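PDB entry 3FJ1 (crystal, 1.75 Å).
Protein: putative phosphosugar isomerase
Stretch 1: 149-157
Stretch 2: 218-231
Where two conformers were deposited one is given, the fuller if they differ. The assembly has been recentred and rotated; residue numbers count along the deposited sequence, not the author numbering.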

# COMPACT_ATOMS: atom_id res chain seq x y z
N SER A 149 16.57 -0.46 19.62
CA SER A 149 15.76 -1.62 19.32
C SER A 149 15.38 -1.62 17.84
O SER A 149 15.03 -0.55 17.29
CB SER A 149 14.51 -1.65 20.20
OG SER A 149 13.74 -0.46 20.06
N VAL A 150 15.41 -2.80 17.23
CA VAL A 150 14.95 -2.93 15.85
C VAL A 150 13.46 -2.62 15.78
O VAL A 150 12.99 -2.20 14.74
CB VAL A 150 15.22 -4.33 15.24
CG1 VAL A 150 16.73 -4.53 15.05
CG2 VAL A 150 14.59 -5.42 16.09
N ALA A 151 12.74 -2.77 16.89
CA ALA A 151 11.30 -2.43 16.93
C ALA A 151 11.09 -0.94 16.61
O ALA A 151 10.07 -0.57 16.02
CB ALA A 151 10.73 -2.76 18.28
N ALA A 152 12.07 -0.09 17.00
CA ALA A 152 12.08 1.37 16.72
C ALA A 152 10.72 1.98 17.02
O ALA A 152 10.09 2.65 16.16
CB ALA A 152 12.48 1.63 15.26
N THR A 153 10.24 1.71 18.23
CA THR A 153 8.91 2.07 18.66
C THR A 153 8.79 3.59 18.89
O THR A 153 7.75 4.23 18.59
CB THR A 153 8.55 1.27 19.96
OG1 THR A 153 9.51 1.55 20.98
CG2 THR A 153 8.51 -0.27 19.71
N LYS A 154 9.84 4.18 19.43
CA LYS A 154 9.83 5.61 19.69
C LYS A 154 9.69 6.40 18.39
O LYS A 154 8.97 7.39 18.32
CB LYS A 154 11.10 6.03 20.41
CG LYS A 154 11.19 5.51 21.81
CD LYS A 154 12.38 6.12 22.58
CE LYS A 154 13.76 5.82 21.99
NZ LYS A 154 14.80 6.53 22.81
N THR A 155 10.46 5.99 17.40
CA THR A 155 10.44 6.63 16.09
C THR A 155 9.03 6.60 15.50
O THR A 155 8.54 7.61 15.00
CB THR A 155 11.45 5.97 15.14
OG1 THR A 155 12.78 6.34 15.55
CG2 THR A 155 11.24 6.45 13.70
N PHE A 156 8.37 5.44 15.53
CA PHE A 156 6.98 5.38 15.02
C PHE A 156 6.05 6.36 15.76
O PHE A 156 5.36 7.18 15.15
CB PHE A 156 6.41 3.97 15.09
CG PHE A 156 5.04 3.89 14.51
CD1 PHE A 156 4.86 3.68 13.17
CD2 PHE A 156 3.92 4.16 15.28
CE1 PHE A 156 3.61 3.63 12.60
CE2 PHE A 156 2.62 4.12 14.72
CZ PHE A 156 2.48 3.87 13.35
N VAL A 157 6.03 6.26 17.09
CA VAL A 157 5.12 7.07 17.91
C VAL A 157 5.38 8.55 17.77
O VAL A 157 4.46 9.29 17.47
CB VAL A 157 5.10 6.61 19.39
CG1 VAL A 157 4.26 7.56 20.23
CG2 VAL A 157 4.55 5.16 19.50
N ALA A 218 -3.54 1.97 9.67
CA ALA A 218 -2.12 2.34 9.65
C ALA A 218 -1.36 1.64 10.77
O ALA A 218 -0.26 1.12 10.56
CB ALA A 218 -1.95 3.89 9.73
N VAL A 219 -1.94 1.60 11.97
CA VAL A 219 -1.29 0.90 13.11
C VAL A 219 -1.47 -0.63 12.95
O VAL A 219 -0.63 -1.38 13.40
CB VAL A 219 -1.75 1.40 14.55
CG1 VAL A 219 -1.37 2.89 14.77
CG2 VAL A 219 -3.22 1.11 14.79
N SER A 220 -2.55 -1.11 12.30
CA SER A 220 -2.68 -2.53 12.00
C SER A 220 -1.50 -2.96 11.08
O SER A 220 -0.88 -4.01 11.26
CB SER A 220 -4.03 -2.81 11.33
OG SER A 220 -4.19 -4.20 11.07
N ASN A 221 -1.17 -2.12 10.11
CA ASN A 221 -0.07 -2.41 9.16
C ASN A 221 1.27 -2.40 9.91
O ASN A 221 2.13 -3.25 9.73
CB ASN A 221 -0.02 -1.34 8.05
CG ASN A 221 -1.17 -1.44 7.07
OD1 ASN A 221 -1.95 -2.39 7.11
ND2 ASN A 221 -1.28 -0.46 6.19
N GLU A 222 1.44 -1.40 10.76
CA GLU A 222 2.68 -1.26 11.58
C GLU A 222 2.85 -2.46 12.51
O GLU A 222 3.95 -2.98 12.66
CB GLU A 222 2.59 0.05 12.40
CG GLU A 222 3.61 0.27 13.56
CD GLU A 222 5.08 0.38 13.16
OE1 GLU A 222 5.37 0.38 11.95
OE2 GLU A 222 5.96 0.44 14.08
N ALA A 223 1.74 -2.89 13.11
CA ALA A 223 1.75 -4.02 14.04
C ALA A 223 2.24 -5.31 13.34
O ALA A 223 3.12 -6.01 13.86
CB ALA A 223 0.36 -4.21 14.63
N ALA A 224 1.70 -5.60 12.16
CA ALA A 224 2.15 -6.78 11.40
C ALA A 224 3.65 -6.67 11.06
O ALA A 224 4.39 -7.64 11.22
CB ALA A 224 1.31 -7.04 10.16
N LEU A 225 4.10 -5.49 10.65
CA LEU A 225 5.50 -5.27 10.33
C LEU A 225 6.40 -5.59 11.52
O LEU A 225 7.33 -6.41 11.42
CB LEU A 225 5.74 -3.83 9.87
CG LEU A 225 7.21 -3.42 9.66
CD1 LEU A 225 7.86 -4.39 8.65
CD2 LEU A 225 7.35 -1.97 9.22
N LYS A 226 6.11 -4.96 12.66
CA LYS A 226 6.97 -5.08 13.82
C LYS A 226 6.92 -6.48 14.47
O LYS A 226 7.93 -6.93 15.05
CB LYS A 226 6.74 -3.96 14.81
CG LYS A 226 7.02 -2.56 14.21
CD LYS A 226 8.46 -2.40 13.66
CE LYS A 226 8.70 -0.99 12.99
NZ LYS A 226 8.55 0.20 13.86
N PHE A 227 5.80 -7.16 14.33
CA PHE A 227 5.71 -8.54 14.81
C PHE A 227 6.69 -9.41 14.02
O PHE A 227 7.42 -10.19 14.61
CB PHE A 227 4.29 -9.05 14.65
CG PHE A 227 4.08 -10.45 15.14
CD1 PHE A 227 3.89 -10.70 16.48
CD2 PHE A 227 4.07 -11.51 14.26
CE1 PHE A 227 3.68 -12.02 16.93
CE2 PHE A 227 3.86 -12.81 14.70
CZ PHE A 227 3.67 -13.06 16.03
N LYS A 228 6.72 -9.25 12.69
CA LYS A 228 7.67 -10.00 11.86
C LYS A 228 9.12 -9.65 12.18
O LYS A 228 9.98 -10.53 12.30
CB LYS A 228 7.40 -9.76 10.36
CG LYS A 228 6.05 -10.32 9.87
CD LYS A 228 5.83 -10.09 8.37
CE LYS A 228 5.56 -8.66 8.04
NZ LYS A 228 5.35 -8.52 6.56
N GLU A 229 9.36 -8.35 12.33
CA GLU A 229 10.67 -7.80 12.59
C GLU A 229 11.26 -8.34 13.89
O GLU A 229 12.42 -8.76 13.95
CB GLU A 229 10.53 -6.30 12.78
CG GLU A 229 11.80 -5.48 12.64
CD GLU A 229 11.84 -4.74 11.29
OE1 GLU A 229 11.05 -3.75 11.08
OE2 GLU A 229 12.65 -5.16 10.45
N THR A 230 10.44 -8.30 14.93
CA THR A 230 10.93 -8.63 16.28
C THR A 230 10.86 -10.12 16.64
O THR A 230 11.74 -10.62 17.35
CB THR A 230 10.20 -7.77 17.34
OG1 THR A 230 8.81 -8.07 17.37
CG2 THR A 230 10.44 -6.25 17.11
N CYS A 231 9.87 -10.84 16.13
CA CYS A 231 9.68 -12.24 16.51
C CYS A 231 10.03 -13.24 15.42
O CYS A 231 10.06 -14.43 15.69
CB CYS A 231 8.24 -12.47 16.94
SG CYS A 231 7.81 -11.52 18.39
O HOH W 1 12.44 -1.66 12.18
O HOH W 2 9.84 2.78 13.45

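Phe156, Ala151 and Lys226 cover the most surface in this contact, which buries 381 Å² summed over both stretches. Phe156, in the first turn of its helix, points its CA-to-CB bond toward the helix of stretch 2, and its t rotamer lays the ring against Glu222. Glu222 CG sits 3.6 Å from the Phe156 ring centroid, 17° off the normal, a CH-pi contact over one face; the carboxylate carbon is also close, Glu222 CD being 3.3 Å from Phe156 CD1. Val219 CG1 adds an apolar contact at 4.2 Å from Phe156 CE2.

The polar centre is Lys226. With chi angles m, m, t and p, its chain brings NZ within 2.8 Å of Ala151 O, the one direct hydrogen bond between the stretches. The same ammonium forms a salt bridge with Glu222, one turn earlier, NZ to OE2 being 2.6 Å; the buried charge is thus paired. Water 2 accepts from Lys226 NZ (2.9 Å) and donates to Ala152 O (2.7 Å), extending the link to the residue at the N-cap position, right before the helix.

Ala151 belongs to a type I turn and comes close, its CA 6.0 Å from that of Lys226. Its small CB packs 3.7 Å from Thr230 CG2, while Thr230 OG1 donates to Lys226 O at 2.7 Å, satisfying the hydroxyl within its own helix.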